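Local coordinates for rhamnonate dehydratase (Gibberella zeae PH-1, PDB 3FXG), which probably dehydrates L-rhamnonate to the 2-keto-3-deoxy acid, as a magnesium-dependent lyase of the enolase superfamily, at residues A178-W182 with P370-Y374; L188-P192 with S226-Y231. All coordinates share one frame. Residues are numbered along the deposited sequence.

Both contacts belong to the C-terminal barrel domain of this enolase-superfamily protein. Their centres lie 30 Å apart and their nearest atoms about 16 Å apart, so they do not touch. Interaction 1 joins the end of helix 173-179 to the turn before strand 374-376, 188 residues later. Interaction 2 is nested within that span. It joins the loop after strand 184-187 to the start of helix 229-238. Strand 163-169 pairs with both 184-187 and 374-376, so the contacts share one sheet. Interaction 1 lies near the start of strand 184-187. Interaction 2 lies past its end, with the L188 side chain about 11 Å from the magnesium ion. That end of the barrel carries the metal ligands D222, E248 and E275.

Interaction 1: A178-W182 with P370-Y374; sequences AMGFW and PTKGY
P370 opens a type I beta turn closed by G373 N to P370 O at 2.9 Å. P370 CG is 4.1 Å from F181 CE1, and P370 O is 3.2 Å from F181 CZ. F181 also packs on F166 and C168 of barrel strand 163-169 and Y346 of strand 344-347. T371 and K372 point their CB atoms away, so here the turn meets 178-182 mainly through its backbone. M179 O approaches K372 CA at 3.3 Å, a CA-H...O contact. The chain leaves helix 173-179 at G180 (phi/psi 105/-1), in a Schellman motif. At G180 and G373 (85/11) a CB would point into the other segment: on G180 it would clash with K372 O, on G373 with G180 O and F181 N. G373 CA sits over the face of the F181 ring (m rotamer), 3.8 Å from its centroid, a CH-pi contact. F181 CA is 4.1 Å from G373 CA. One water donates to G180 O (3.1 Å) and G373 O (2.9 Å). Y374 begins strand 374-376.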
# COMPACT_ATOMS: atom_id res chain seq x y z
N ALA A 178 19.30 23.96 -36.59
CA ALA A 178 19.99 24.21 -37.86
C ALA A 178 21.05 23.15 -38.18
O ALA A 178 21.23 22.78 -39.34
CB ALA A 178 20.63 25.60 -37.84
N MSE A 179 21.74 22.67 -37.15
CA MSE A 179 22.78 21.67 -37.34
C MSE A 179 22.29 20.25 -37.56
O MSE A 179 23.08 19.36 -37.86
CB MSE A 179 23.75 21.69 -36.16
CG MSE A 179 24.52 23.00 -36.02
SE MSE A 179 25.94 22.89 -34.72
CE MSE A 179 24.93 23.36 -33.14
N GLY A 180 20.99 20.03 -37.42
CA GLY A 180 20.44 18.70 -37.65
C GLY A 180 20.06 17.88 -36.42
O GLY A 180 19.60 16.75 -36.56
N PHE A 181 20.27 18.43 -35.23
CA PHE A 181 19.90 17.71 -34.01
C PHE A 181 18.37 17.64 -33.95
O PHE A 181 17.69 18.57 -34.41
CB PHE A 181 20.46 18.44 -32.78
CG PHE A 181 21.96 18.37 -32.68
CD1 PHE A 181 22.58 17.28 -32.09
CD2 PHE A 181 22.75 19.39 -33.22
CE1 PHE A 181 23.98 17.20 -32.03
CE2 PHE A 181 24.14 19.31 -33.17
CZ PHE A 181 24.76 18.21 -32.58
N TRP A 182 17.82 16.56 -33.40
CA TRP A 182 16.37 16.41 -33.34
C TRP A 182 15.69 17.26 -32.27
O TRP A 182 14.48 17.50 -32.35
CB TRP A 182 15.96 14.93 -33.17
CG TRP A 182 16.30 14.28 -31.84
CD1 TRP A 182 17.38 13.50 -31.57
CD2 TRP A 182 15.52 14.33 -30.64
NE1 TRP A 182 17.33 13.05 -30.26
CE2 TRP A 182 16.20 13.55 -29.67
CE3 TRP A 182 14.32 14.96 -30.28
CZ2 TRP A 182 15.72 13.39 -28.36
CZ3 TRP A 182 13.84 14.79 -28.97
CH2 TRP A 182 14.54 14.01 -28.04
N PRO A 370 29.11 14.67 -33.89
CA PRO A 370 27.84 14.79 -34.60
C PRO A 370 27.57 16.17 -35.19
O PRO A 370 26.60 16.84 -34.82
CB PRO A 370 26.82 14.39 -33.53
CG PRO A 370 27.41 15.00 -32.31
CD PRO A 370 28.89 14.63 -32.43
N THR A 371 28.43 16.59 -36.11
CA THR A 371 28.28 17.89 -36.76
C THR A 371 26.94 18.02 -37.50
O THR A 371 26.43 19.12 -37.69
CB THR A 371 29.43 18.14 -37.76
OG1 THR A 371 30.67 18.27 -37.03
CG2 THR A 371 29.20 19.41 -38.55
N LYS A 372 26.39 16.88 -37.91
CA LYS A 372 25.11 16.85 -38.63
C LYS A 372 23.97 16.36 -37.74
O LYS A 372 22.88 16.07 -38.22
CB LYS A 372 25.21 15.94 -39.85
CG LYS A 372 26.25 16.33 -40.89
CD LYS A 372 26.30 15.28 -42.00
CE LYS A 372 27.36 15.61 -43.04
NZ LYS A 372 28.73 15.63 -42.46
N GLY A 373 24.24 16.25 -36.44
CA GLY A 373 23.21 15.81 -35.52
C GLY A 373 23.06 14.31 -35.39
O GLY A 373 22.10 13.82 -34.80
N TYR A 374 24.02 13.56 -35.94
CA TYR A 374 23.97 12.11 -35.87
C TYR A 374 25.34 11.50 -36.18
O TYR A 374 26.22 12.16 -36.72
CB TYR A 374 22.94 11.56 -36.86
CG TYR A 374 23.36 11.64 -38.32
CD1 TYR A 374 24.14 10.64 -38.90
CD2 TYR A 374 23.03 12.75 -39.10
CE1 TYR A 374 24.58 10.74 -40.22
CE2 TYR A 374 23.47 12.86 -40.42
CZ TYR A 374 24.24 11.85 -40.97
OH TYR A 374 24.69 11.98 -42.26
O HOH W 1 19.23 14.01 -35.22

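Interaction 2: L188-P192 with S226-Y231; sequences LPFCP and SLNVSY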
# COMPACT_ATOMS: atom_id res chain seq x y z
N LEU A 188 18.12 25.84 -17.28
CA LEU A 188 17.22 26.74 -16.55
C LEU A 188 18.11 27.77 -15.86
O LEU A 188 19.03 27.41 -15.13
CB LEU A 188 16.43 25.96 -15.50
CG LEU A 188 15.30 26.72 -14.81
CD1 LEU A 188 14.14 26.90 -15.79
CD2 LEU A 188 14.84 25.96 -13.58
N PRO A 189 17.84 29.06 -16.09
CA PRO A 189 18.63 30.15 -15.50
C PRO A 189 18.51 30.49 -14.01
O PRO A 189 19.51 30.82 -13.38
CB PRO A 189 18.28 31.34 -16.39
CG PRO A 189 16.84 31.08 -16.72
CD PRO A 189 16.84 29.60 -17.03
N PHE A 190 17.31 30.42 -13.44
CA PHE A 190 17.15 30.81 -12.04
C PHE A 190 16.63 29.74 -11.09
O PHE A 190 15.79 28.92 -11.46
CB PHE A 190 16.28 32.06 -11.99
CG PHE A 190 16.72 33.13 -12.95
CD1 PHE A 190 17.90 33.84 -12.73
CD2 PHE A 190 16.01 33.35 -14.13
CE1 PHE A 190 18.36 34.76 -13.67
CE2 PHE A 190 16.47 34.27 -15.08
CZ PHE A 190 17.65 34.97 -14.85
N CYS A 191 17.14 29.77 -9.86
CA CYS A 191 16.76 28.80 -8.83
C CYS A 191 15.56 29.28 -8.00
O CYS A 191 15.15 30.43 -8.09
CB CYS A 191 17.95 28.53 -7.91
SG CYS A 191 18.31 29.87 -6.73
N PRO A 192 14.99 28.38 -7.19
CA PRO A 192 13.83 28.71 -6.35
C PRO A 192 14.02 29.91 -5.41
O PRO A 192 13.07 30.63 -5.12
CB PRO A 192 13.58 27.41 -5.58
CG PRO A 192 14.01 26.37 -6.56
CD PRO A 192 15.31 26.94 -7.08
N SER A 226 18.87 21.53 -9.13
CA SER A 226 18.71 22.76 -8.36
C SER A 226 17.35 23.16 -7.82
O SER A 226 17.25 24.15 -7.09
CB SER A 226 19.23 23.93 -9.20
OG SER A 226 18.34 24.20 -10.27
N LEU A 227 16.29 22.43 -8.16
CA LEU A 227 14.97 22.82 -7.67
C LEU A 227 14.48 21.97 -6.51
O LEU A 227 15.27 21.28 -5.84
CB LEU A 227 13.95 22.75 -8.82
CG LEU A 227 14.41 23.34 -10.16
CD1 LEU A 227 13.29 23.22 -11.18
CD2 LEU A 227 14.82 24.81 -9.97
N ASN A 228 13.18 22.04 -6.25
CA ASN A 228 12.57 21.25 -5.19
C ASN A 228 11.18 20.88 -5.69
O ASN A 228 10.73 21.38 -6.72
CB ASN A 228 12.50 22.05 -3.88
CG ASN A 228 11.68 23.32 -4.01
OD1 ASN A 228 10.50 23.28 -4.35
ND2 ASN A 228 12.32 24.45 -3.74
N VAL A 229 10.49 20.00 -4.97
CA VAL A 229 9.17 19.54 -5.40
C VAL A 229 8.15 20.63 -5.69
O VAL A 229 7.57 20.67 -6.78
CB VAL A 229 8.57 18.53 -4.40
CG1 VAL A 229 7.15 18.17 -4.80
CG2 VAL A 229 9.43 17.27 -4.37
N SER A 230 7.91 21.51 -4.72
CA SER A 230 6.92 22.58 -4.90
C SER A 230 7.26 23.51 -6.06
O SER A 230 6.39 23.84 -6.87
CB SER A 230 6.78 23.41 -3.62
OG SER A 230 6.21 22.64 -2.58
N TYR A 231 8.51 23.95 -6.13
CA TYR A 231 8.92 24.86 -7.19
C TYR A 231 8.80 24.20 -8.56
O TYR A 231 8.31 24.82 -9.51
CB TYR A 231 10.37 25.32 -6.97
CG TYR A 231 10.77 26.44 -7.91
CD1 TYR A 231 10.49 27.77 -7.60
CD2 TYR A 231 11.40 26.16 -9.12
CE1 TYR A 231 10.83 28.80 -8.48
CE2 TYR A 231 11.74 27.18 -10.01
CZ TYR A 231 11.46 28.50 -9.68
OH TYR A 231 11.81 29.50 -10.55
O HOH W 2 12.78 31.54 -9.09
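L188 starts the contact with its CB directed at the other segment. L188 CD2 meets L227 CD2 at 3.8 Å. The F190 side chain leads away from 226-231. C191 takes part through its carbonyl: one water donates to C191 O at 2.8 Å and is 2.7 Å from Y231 OH, which also bonds N202 of helix 195-213. P192 makes the main apolar contact. P192 CG lies over the face of the Y231 ring, 3.8 Å from the centroid, a CH-pi contact. P192 CD is 3.6 Å from L227 CD2 and 3.4 Å from S226 O. No direct hydrogen bond joins the segments. N228 is the N-cap of helix 229-238: N228 OD1 accepts from Y231 N at 2.8 Å. This first turn of the helix presents Y231 to P192. The contact thus connects two successive beta-alpha units of the barrel. The loop between strand 184-187 and helix 195-213 packs against the one between strand 219-222 and helix 229-238, whose L235 touches both L188 and L227.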